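Local coordinates for conserved hypothetical protein (Staphylococcus aureus subsp. aureus, PDB 1TSJ) that is of unknown function but belongs to a family named after 3-demethylubiquinone-9 3-methyltransferase, in the glyoxalase clan, and probably shares that clan's fold, at residues A[76-81]-A[121-126]; A[25-30]-A[55-60]; A[8-13]-A[59-64]. All coordinates share one frame; numbering follows the deposited sequence.

Contact 1 of 3, residues A[76-81]-A[121-126]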
# COMPACT_ATOMS: atom_id res chain seq x y z
N LEU A 76 0.47 3.26 5.28
CA LEU A 76 -0.92 3.54 4.88
C LEU A 76 -0.96 3.93 3.46
O LEU A 76 -0.32 4.80 3.06
CB LEU A 76 -1.55 4.69 5.68
CG LEU A 76 -1.62 4.30 7.17
CD1 LEU A 76 -1.98 5.47 7.98
CD2 LEU A 76 -2.55 3.24 7.57
N PHE A 77 -1.75 3.25 2.72
CA PHE A 77 -1.70 3.33 1.34
C PHE A 77 -3.00 4.06 1.00
O PHE A 77 -4.14 3.53 1.10
CB PHE A 77 -1.58 1.92 0.69
CG PHE A 77 -1.69 1.90 -0.83
CD1 PHE A 77 -0.57 1.79 -1.59
CD2 PHE A 77 -2.82 2.11 -1.44
CE1 PHE A 77 -0.65 1.88 -2.94
CE2 PHE A 77 -2.89 2.08 -2.80
CZ PHE A 77 -1.80 1.96 -3.54
N VAL A 78 -2.77 5.30 0.56
CA VAL A 78 -3.81 6.19 0.20
C VAL A 78 -4.02 6.31 -1.34
O VAL A 78 -3.19 6.78 -2.13
CB VAL A 78 -3.62 7.60 0.98
CG1 VAL A 78 -4.86 8.54 0.82
CG2 VAL A 78 -3.22 7.42 2.45
N THR A 79 -5.17 5.82 -1.71
CA THR A 79 -5.79 6.10 -2.98
C THR A 79 -6.44 7.52 -3.09
O THR A 79 -7.54 7.84 -2.56
CB THR A 79 -6.82 5.07 -3.25
OG1 THR A 79 -6.19 3.78 -3.27
CG2 THR A 79 -7.38 5.26 -4.66
N VAL A 80 -5.72 8.34 -3.84
CA VAL A 80 -5.97 9.75 -4.02
C VAL A 80 -7.02 9.91 -5.16
O VAL A 80 -7.05 9.07 -6.12
CB VAL A 80 -4.60 10.44 -4.19
CG1 VAL A 80 -4.82 11.85 -4.44
CG2 VAL A 80 -3.75 10.28 -2.81
N LYS A 81 -7.93 10.90 -4.94
CA LYS A 81 -9.06 11.27 -5.92
C LYS A 81 -8.57 12.11 -7.12
O LYS A 81 -9.16 12.01 -8.13
CB LYS A 81 -10.25 12.09 -5.30
N VAL A 121 5.07 8.00 10.52
CA VAL A 121 4.17 7.09 9.87
C VAL A 121 4.28 7.22 8.34
O VAL A 121 4.23 8.32 7.76
CB VAL A 121 2.72 7.50 10.28
CG1 VAL A 121 1.64 6.58 9.73
CG2 VAL A 121 2.59 7.54 11.76
N SER A 122 4.31 6.07 7.65
CA SER A 122 4.48 6.06 6.19
C SER A 122 3.17 6.13 5.63
O SER A 122 2.30 5.39 6.11
CB SER A 122 5.09 4.76 5.74
OG SER A 122 6.47 4.71 6.08
N PHE A 123 3.04 7.03 4.66
CA PHE A 123 1.90 7.19 3.76
C PHE A 123 2.32 6.97 2.35
O PHE A 123 3.24 7.61 1.89
CB PHE A 123 1.41 8.59 3.84
CG PHE A 123 0.75 8.87 5.15
CD1 PHE A 123 1.52 9.29 6.25
CD2 PHE A 123 -0.65 8.63 5.32
CE1 PHE A 123 0.90 9.41 7.48
CE2 PHE A 123 -1.21 8.80 6.46
CZ PHE A 123 -0.44 9.17 7.57
N GLN A 124 1.63 6.08 1.66
CA GLN A 124 1.73 5.96 0.18
C GLN A 124 0.55 6.62 -0.40
O GLN A 124 -0.59 6.30 0.03
CB GLN A 124 1.78 4.52 -0.36
CG GLN A 124 2.98 3.88 0.26
CD GLN A 124 3.21 2.43 -0.21
OE1 GLN A 124 3.36 2.18 -1.43
NE2 GLN A 124 3.18 1.45 0.77
N LEU A 125 0.87 7.53 -1.37
CA LEU A 125 -0.12 8.28 -2.12
C LEU A 125 -0.19 7.86 -3.55
O LEU A 125 0.78 8.02 -4.27
CB LEU A 125 0.15 9.79 -2.02
CG LEU A 125 0.67 10.27 -0.63
CD1 LEU A 125 0.98 11.74 -0.65
CD2 LEU A 125 -0.27 10.07 0.49
N ALA A 126 -1.32 7.33 -3.96
CA ALA A 126 -1.33 6.68 -5.22
C ALA A 126 -2.46 7.27 -6.08
O ALA A 126 -3.64 7.18 -5.71
CB ALA A 126 -1.51 5.17 -5.05

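Contact 2 of 3, residues A[25-30]-A[55-60]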
# COMPACT_ATOMS: atom_id res chain seq x y z
N SER A 25 -5.95 -17.44 7.08
CA SER A 25 -6.31 -18.76 7.73
C SER A 25 -6.94 -18.57 9.12
O SER A 25 -8.00 -19.09 9.40
CB SER A 25 -5.06 -19.67 7.77
OG SER A 25 -4.61 -19.87 6.44
N LEU A 26 -6.37 -17.68 9.92
CA LEU A 26 -6.95 -17.36 11.24
C LEU A 26 -8.21 -16.58 11.35
O LEU A 26 -8.96 -16.80 12.24
CB LEU A 26 -5.96 -16.50 11.92
CG LEU A 26 -4.65 -17.17 12.14
CD1 LEU A 26 -3.75 -16.10 12.73
CD2 LEU A 26 -4.81 -18.28 13.15
N PHE A 27 -8.28 -15.54 10.57
CA PHE A 27 -9.37 -14.56 10.69
C PHE A 27 -10.44 -15.08 9.79
O PHE A 27 -10.15 -15.67 8.74
CB PHE A 27 -9.04 -13.08 10.23
CG PHE A 27 -8.07 -12.42 11.08
CD1 PHE A 27 -6.76 -12.77 11.02
CD2 PHE A 27 -8.46 -11.54 12.06
CE1 PHE A 27 -5.80 -12.25 11.90
CE2 PHE A 27 -7.51 -10.99 12.92
CZ PHE A 27 -6.18 -11.36 12.79
N GLU A 28 -11.65 -14.75 10.14
CA GLU A 28 -12.76 -15.34 9.60
C GLU A 28 -13.00 -14.86 8.24
O GLU A 28 -12.65 -15.57 7.30
CB GLU A 28 -13.99 -15.11 10.48
CG GLU A 28 -14.13 -16.13 11.61
CD GLU A 28 -15.56 -16.11 12.25
OE1 GLU A 28 -15.58 -16.52 13.45
OE2 GLU A 28 -16.63 -15.64 11.61
N ASP A 29 -13.70 -13.78 8.05
CA ASP A 29 -14.34 -13.58 6.74
C ASP A 29 -13.27 -13.09 5.78
O ASP A 29 -13.32 -12.00 5.26
CB ASP A 29 -15.44 -12.57 6.92
CG ASP A 29 -15.92 -11.95 5.64
OD1 ASP A 29 -15.85 -12.69 4.61
OD2 ASP A 29 -16.45 -10.76 5.59
N SER A 30 -12.27 -13.90 5.50
CA SER A 30 -11.09 -13.38 4.89
C SER A 30 -10.62 -14.25 3.68
O SER A 30 -11.05 -15.27 3.50
CB SER A 30 -10.11 -13.19 6.01
OG SER A 30 -9.61 -14.41 6.27
N THR A 55 -8.39 -9.93 2.21
CA THR A 55 -9.41 -9.59 3.21
C THR A 55 -9.12 -10.22 4.58
O THR A 55 -8.51 -11.26 4.64
CB THR A 55 -10.70 -10.15 2.64
OG1 THR A 55 -11.06 -9.33 1.52
CG2 THR A 55 -11.77 -9.85 3.45
N LEU A 56 -9.50 -9.54 5.67
CA LEU A 56 -9.51 -10.08 7.03
C LEU A 56 -10.76 -9.49 7.60
O LEU A 56 -10.80 -8.25 7.77
CB LEU A 56 -8.37 -9.57 7.90
CG LEU A 56 -6.95 -9.84 7.45
CD1 LEU A 56 -5.77 -9.42 8.46
CD2 LEU A 56 -6.80 -11.19 7.17
N ASN A 57 -11.73 -10.33 7.95
CA ASN A 57 -13.04 -9.90 8.40
C ASN A 57 -13.69 -8.99 7.47
O ASN A 57 -14.23 -8.06 7.83
CB ASN A 57 -12.93 -9.28 9.78
CG ASN A 57 -12.54 -10.34 10.80
OD1 ASN A 57 -13.47 -11.01 11.33
ND2 ASN A 57 -11.22 -10.68 10.91
N GLY A 58 -13.54 -9.24 6.20
CA GLY A 58 -14.12 -8.38 5.17
C GLY A 58 -13.43 -7.03 4.97
O GLY A 58 -13.93 -6.15 4.22
N GLN A 59 -12.30 -6.86 5.61
CA GLN A 59 -11.56 -5.63 5.45
C GLN A 59 -10.36 -5.87 4.62
O GLN A 59 -9.57 -6.82 4.87
CB GLN A 59 -11.05 -5.14 6.81
CG GLN A 59 -12.18 -4.81 7.68
CD GLN A 59 -11.80 -4.50 9.11
OE1 GLN A 59 -10.92 -3.67 9.39
NE2 GLN A 59 -12.54 -5.15 10.05
N VAL A 60 -10.18 -4.96 3.69
CA VAL A 60 -9.04 -4.92 2.70
C VAL A 60 -7.69 -4.43 3.17
O VAL A 60 -7.55 -3.31 3.67
CB VAL A 60 -9.45 -4.14 1.49
CG1 VAL A 60 -8.40 -4.22 0.49
CG2 VAL A 60 -10.66 -4.81 0.91

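Contact 3 of 3, residues A[8-13]-A[59-64]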
# COMPACT_ATOMS: atom_id res chain seq x y z
N THR A 8 -4.27 -0.40 5.01
CA THR A 8 -3.04 -0.71 5.78
C THR A 8 -2.25 -1.62 4.86
O THR A 8 -2.80 -2.54 4.24
CB THR A 8 -3.42 -1.41 7.02
OG1 THR A 8 -4.27 -0.55 7.77
CG2 THR A 8 -2.23 -1.66 7.89
N PHE A 9 -0.98 -1.30 4.76
CA PHE A 9 -0.09 -1.84 3.80
C PHE A 9 1.08 -2.51 4.55
O PHE A 9 1.89 -1.85 5.32
CB PHE A 9 0.35 -0.68 2.89
CG PHE A 9 0.92 -1.13 1.55
CD1 PHE A 9 0.14 -1.20 0.45
CD2 PHE A 9 2.26 -1.45 1.40
CE1 PHE A 9 0.68 -1.63 -0.82
CE2 PHE A 9 2.81 -1.91 0.16
CZ PHE A 9 2.00 -1.97 -0.94
N LEU A 10 1.17 -3.81 4.37
CA LEU A 10 2.21 -4.54 5.03
C LEU A 10 3.29 -4.95 4.06
O LEU A 10 3.05 -5.40 2.95
CB LEU A 10 1.70 -5.73 5.77
CG LEU A 10 0.58 -5.44 6.70
CD1 LEU A 10 -0.56 -5.17 5.89
CD2 LEU A 10 0.17 -6.72 7.30
N MSE A 11 4.50 -4.71 4.49
CA MSE A 11 5.68 -4.98 3.68
C MSE A 11 6.48 -5.96 4.41
O MSE A 11 6.73 -5.71 5.55
CB MSE A 11 6.51 -3.74 3.54
CG MSE A 11 5.96 -2.85 2.41
SE MSE A 11 7.28 -1.29 1.90
CE MSE A 11 9.01 -2.60 1.50
N PHE A 12 6.82 -7.07 3.78
CA PHE A 12 7.66 -8.15 4.41
C PHE A 12 9.00 -8.37 3.69
O PHE A 12 9.31 -7.73 2.62
CB PHE A 12 6.92 -9.46 4.51
CG PHE A 12 5.59 -9.32 5.04
CD1 PHE A 12 4.60 -8.90 4.24
CD2 PHE A 12 5.33 -9.63 6.32
CE1 PHE A 12 3.34 -8.78 4.72
CE2 PHE A 12 4.03 -9.48 6.86
CZ PHE A 12 3.04 -9.04 6.02
N ASN A 13 9.82 -9.24 4.30
CA ASN A 13 11.13 -9.48 3.75
C ASN A 13 11.05 -10.25 2.48
O ASN A 13 11.23 -9.68 1.33
CB ASN A 13 12.02 -10.16 4.72
CG ASN A 13 12.88 -9.13 5.51
OD1 ASN A 13 12.35 -8.37 6.45
ND2 ASN A 13 14.23 -9.08 5.14
N GLN A 59 -12.30 -6.86 5.61
CA GLN A 59 -11.56 -5.63 5.45
C GLN A 59 -10.36 -5.87 4.62
O GLN A 59 -9.57 -6.82 4.87
CB GLN A 59 -11.05 -5.14 6.81
CG GLN A 59 -12.18 -4.81 7.68
CD GLN A 59 -11.80 -4.50 9.11
OE1 GLN A 59 -10.92 -3.67 9.39
NE2 GLN A 59 -12.54 -5.15 10.05
N VAL A 60 -10.18 -4.96 3.69
CA VAL A 60 -9.04 -4.92 2.70
C VAL A 60 -7.69 -4.43 3.17
O VAL A 60 -7.55 -3.31 3.67
CB VAL A 60 -9.45 -4.14 1.49
CG1 VAL A 60 -8.40 -4.22 0.49
CG2 VAL A 60 -10.66 -4.81 0.91
N PHE A 61 -6.73 -5.34 3.02
CA PHE A 61 -5.39 -5.12 3.34
C PHE A 61 -4.56 -5.33 2.09
O PHE A 61 -5.02 -5.81 1.09
CB PHE A 61 -5.01 -6.15 4.43
CG PHE A 61 -5.63 -5.86 5.78
CD1 PHE A 61 -6.91 -6.25 6.06
CD2 PHE A 61 -4.95 -5.17 6.75
CE1 PHE A 61 -7.56 -5.91 7.28
CE2 PHE A 61 -5.58 -4.81 8.03
CZ PHE A 61 -6.89 -5.21 8.25
N MSE A 62 -3.33 -4.95 2.13
CA MSE A 62 -2.42 -5.24 1.08
C MSE A 62 -1.12 -5.66 1.69
O MSE A 62 -0.75 -5.21 2.75
CB MSE A 62 -2.12 -4.00 0.29
CG MSE A 62 -3.26 -3.49 -0.47
SE MSE A 62 -2.73 -1.72 -1.34
CE MSE A 62 -4.68 -1.13 -2.11
N ALA A 63 -0.38 -6.52 0.99
CA ALA A 63 0.95 -6.88 1.44
C ALA A 63 1.88 -6.97 0.19
O ALA A 63 1.39 -7.22 -0.91
CB ALA A 63 0.90 -8.15 2.23
N ILE A 64 3.17 -6.65 0.35
CA ILE A 64 4.12 -7.02 -0.64
C ILE A 64 5.45 -7.57 -0.10
O ILE A 64 5.73 -7.51 1.06
CB ILE A 64 4.43 -5.82 -1.50
CG1 ILE A 64 5.19 -4.84 -0.64
CG2 ILE A 64 3.16 -5.14 -2.05
CD1 ILE A 64 5.60 -3.57 -1.35
O HOH W 1 -7.23 -1.71 5.61

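Contact 1 of 3, residues A[76-81]-A[121-126]
The ring of Phe123 meets Leu76 and Val78 with its CD2-CE2 side. Val78 CG2 lies at the ring edge, near its plane, while Leu76 CD1 reaches CE2 obliquely at 3.7 Å. Leu76 and Phe123 run side by side, because each has CG anti to its carbonyl carbon (chi1 -63° in Leu76). Beyond them Leu125 CD2 approaches Val78 CB, and its CB meets Val80 CG2; branched aliphatic groups suit this face, where helix 83-94 packs through Met86, Leu89 and Leu93.

The other face carries Phe77, Gln124 and Ala126. The Phe77 ring is reached obliquely by two carbons of the partner strand: Gln124 CB stands 3.8 Å from CD1, and Ala126 CB 3.6 Å from CZ. Ala126 brings a single methyl to this far end of the ring, and its small size lets the ring lie so close to the partner strand. The Gln124 amide is turned 77° to that ring, and its chain, extended beyond CG, carries NE2 to a hydrogen bond with Ser75 OG, which satisfies a polar group on a buried residue. Phe9 meets the Phe77 ring with nearly parallel planes.

Five backbone hydrogen bonds join the strands. Leu76 N donates to Ser122 O at 2.9 Å, Gln124 N to Leu76 O, Val78 N to Gln124 O, and Ala126 N to Val78 O; Val80 N closes the series on Ala126 O at 3.0 Å. Each strand alternately gives and accepts, as parallel pairing requires, and the axes diverge by 24°. Parallel pairing of strands far apart in sequence, with a helix and antiparallel strands between them, is consistent with the first and last strands of a beta-alpha-beta-beta-beta module of the glyoxalase fold.

Contact 2 of 3, residues A[25-30]-A[55-60]
Two unlike tight turns meet where the carbonyl of Asp29 accepts the backbone N-H of Gly58. Asp29 is the centre of an inverse gamma turn, whereas Gly58 belongs to a type I' beta turn, Leu56 to Gln59, that joins strands 49-56 and 59-64 in a two-residue beta hairpin. The hairpin is closed by two hydrogen bonds, Leu56 N to Gln59 O at 2.8 Å and Gln59 N to Leu56 O at 3.0 Å. Asn57 and Gly58 both have positive phi, which asparagine and glycine tolerate more readily than other residues. The bond between the turns is bent: Gly58 N lies 2.9 Å from Asp29 O, with 140° at the hydrogen, and above the carbonyl plane.

Beside this bond Phe27, the first residue to leave helical geometry after helix 16-26, sets its ring beside the hairpin. Leu56 CD1 lies over one face of that ring, and its other methyl, CD2, is 4.2 Å from Phe27 CD1. Asn57 approaches at the edge, its ND2 near the ring plane and its amide almost perpendicular to the ring. Thr55 reaches the Asp29-Ser30 backbone with its methyl, CG2, and its backbone bonds to Glu31 as strand 31-37 sets out alongside 49-56. The contact thus ties the exit of the helix to the hairpin at the protein surface. Ser30 folds back within its own loop: with OG between the backbone N and the carbonyl carbon (chi1 79°), the hydroxyl donates to Phe27 O at 2.8 Å.

Contact 3 of 3, residues A[8-13]-A[59-64]
Phe9 is wedged between Met62 and Ile64, filling the hollow between two side chains that follow each other on the same face of strand 59-64. With CG anti to the backbone N (chi1 -161°), its ring reaches across to the partner strand. Met62, a selenomethionine, sets SE at the CD1-CE1 edge, 4.5 Å from the ring centroid, in a Met-aromatic contact. At the opposite edge Ile64 CD1 lies in the ring plane, 3.6 Å from Phe9 CE2, and Ile64 CG2 reaches CZ obliquely. Ile64 CG1 also runs beside Met11 CG at 3.7 Å; the branched Ile64 thus touches both Phe9 and Met11.

On the other face a small residue meets a large one: the methyl of Ala63 lies in the plane of the Phe12 ring, 3.5 Å from CE1. Leu10 CD1 sits more loosely at the edge of Phe61, and a water lies over one face of that ring, donating to Val60 O.

The strands run parallel, axes 22° apart: Leu10 N donates to Met62 O at 2.9 Å and Phe12 N to Ile64 O; Met62 N and Ile64 N bond back to Thr8 O and Leu10 O. As first and last strands of a beta-alpha-beta-beta-beta unit they are consistent with the glyoxalase fold. Helix 16-26 packs on Phe12 (Ala19) and Ala63 (Val20), while strand 49-56 flanks 59-64 and 76-79 pairs antiparallel with 6-11.

In the fold
Contacts 1 and 3 are similar parallel strand pairs, their centres 13 Å apart, and they meet where strands 6-11 and 76-79 run antiparallel as neighbours. There Phe77 CE2 lies 3.7 Å from Met62 CE, so the side chains of the Phe9/Met62 and Phe77/Gln124 faces pack against each other. This pairing is consistent with two glyoxalase-type modules curling into one sheet. Contact 2 shares Gln59 and Val60 with contact 3 and touches it through Leu56 CB and Phe61 CE1, 3.8 Å apart; its centre is about 22 Å from that of contact 1. No active site is established here, although relatives commonly use the curved sheet for binding.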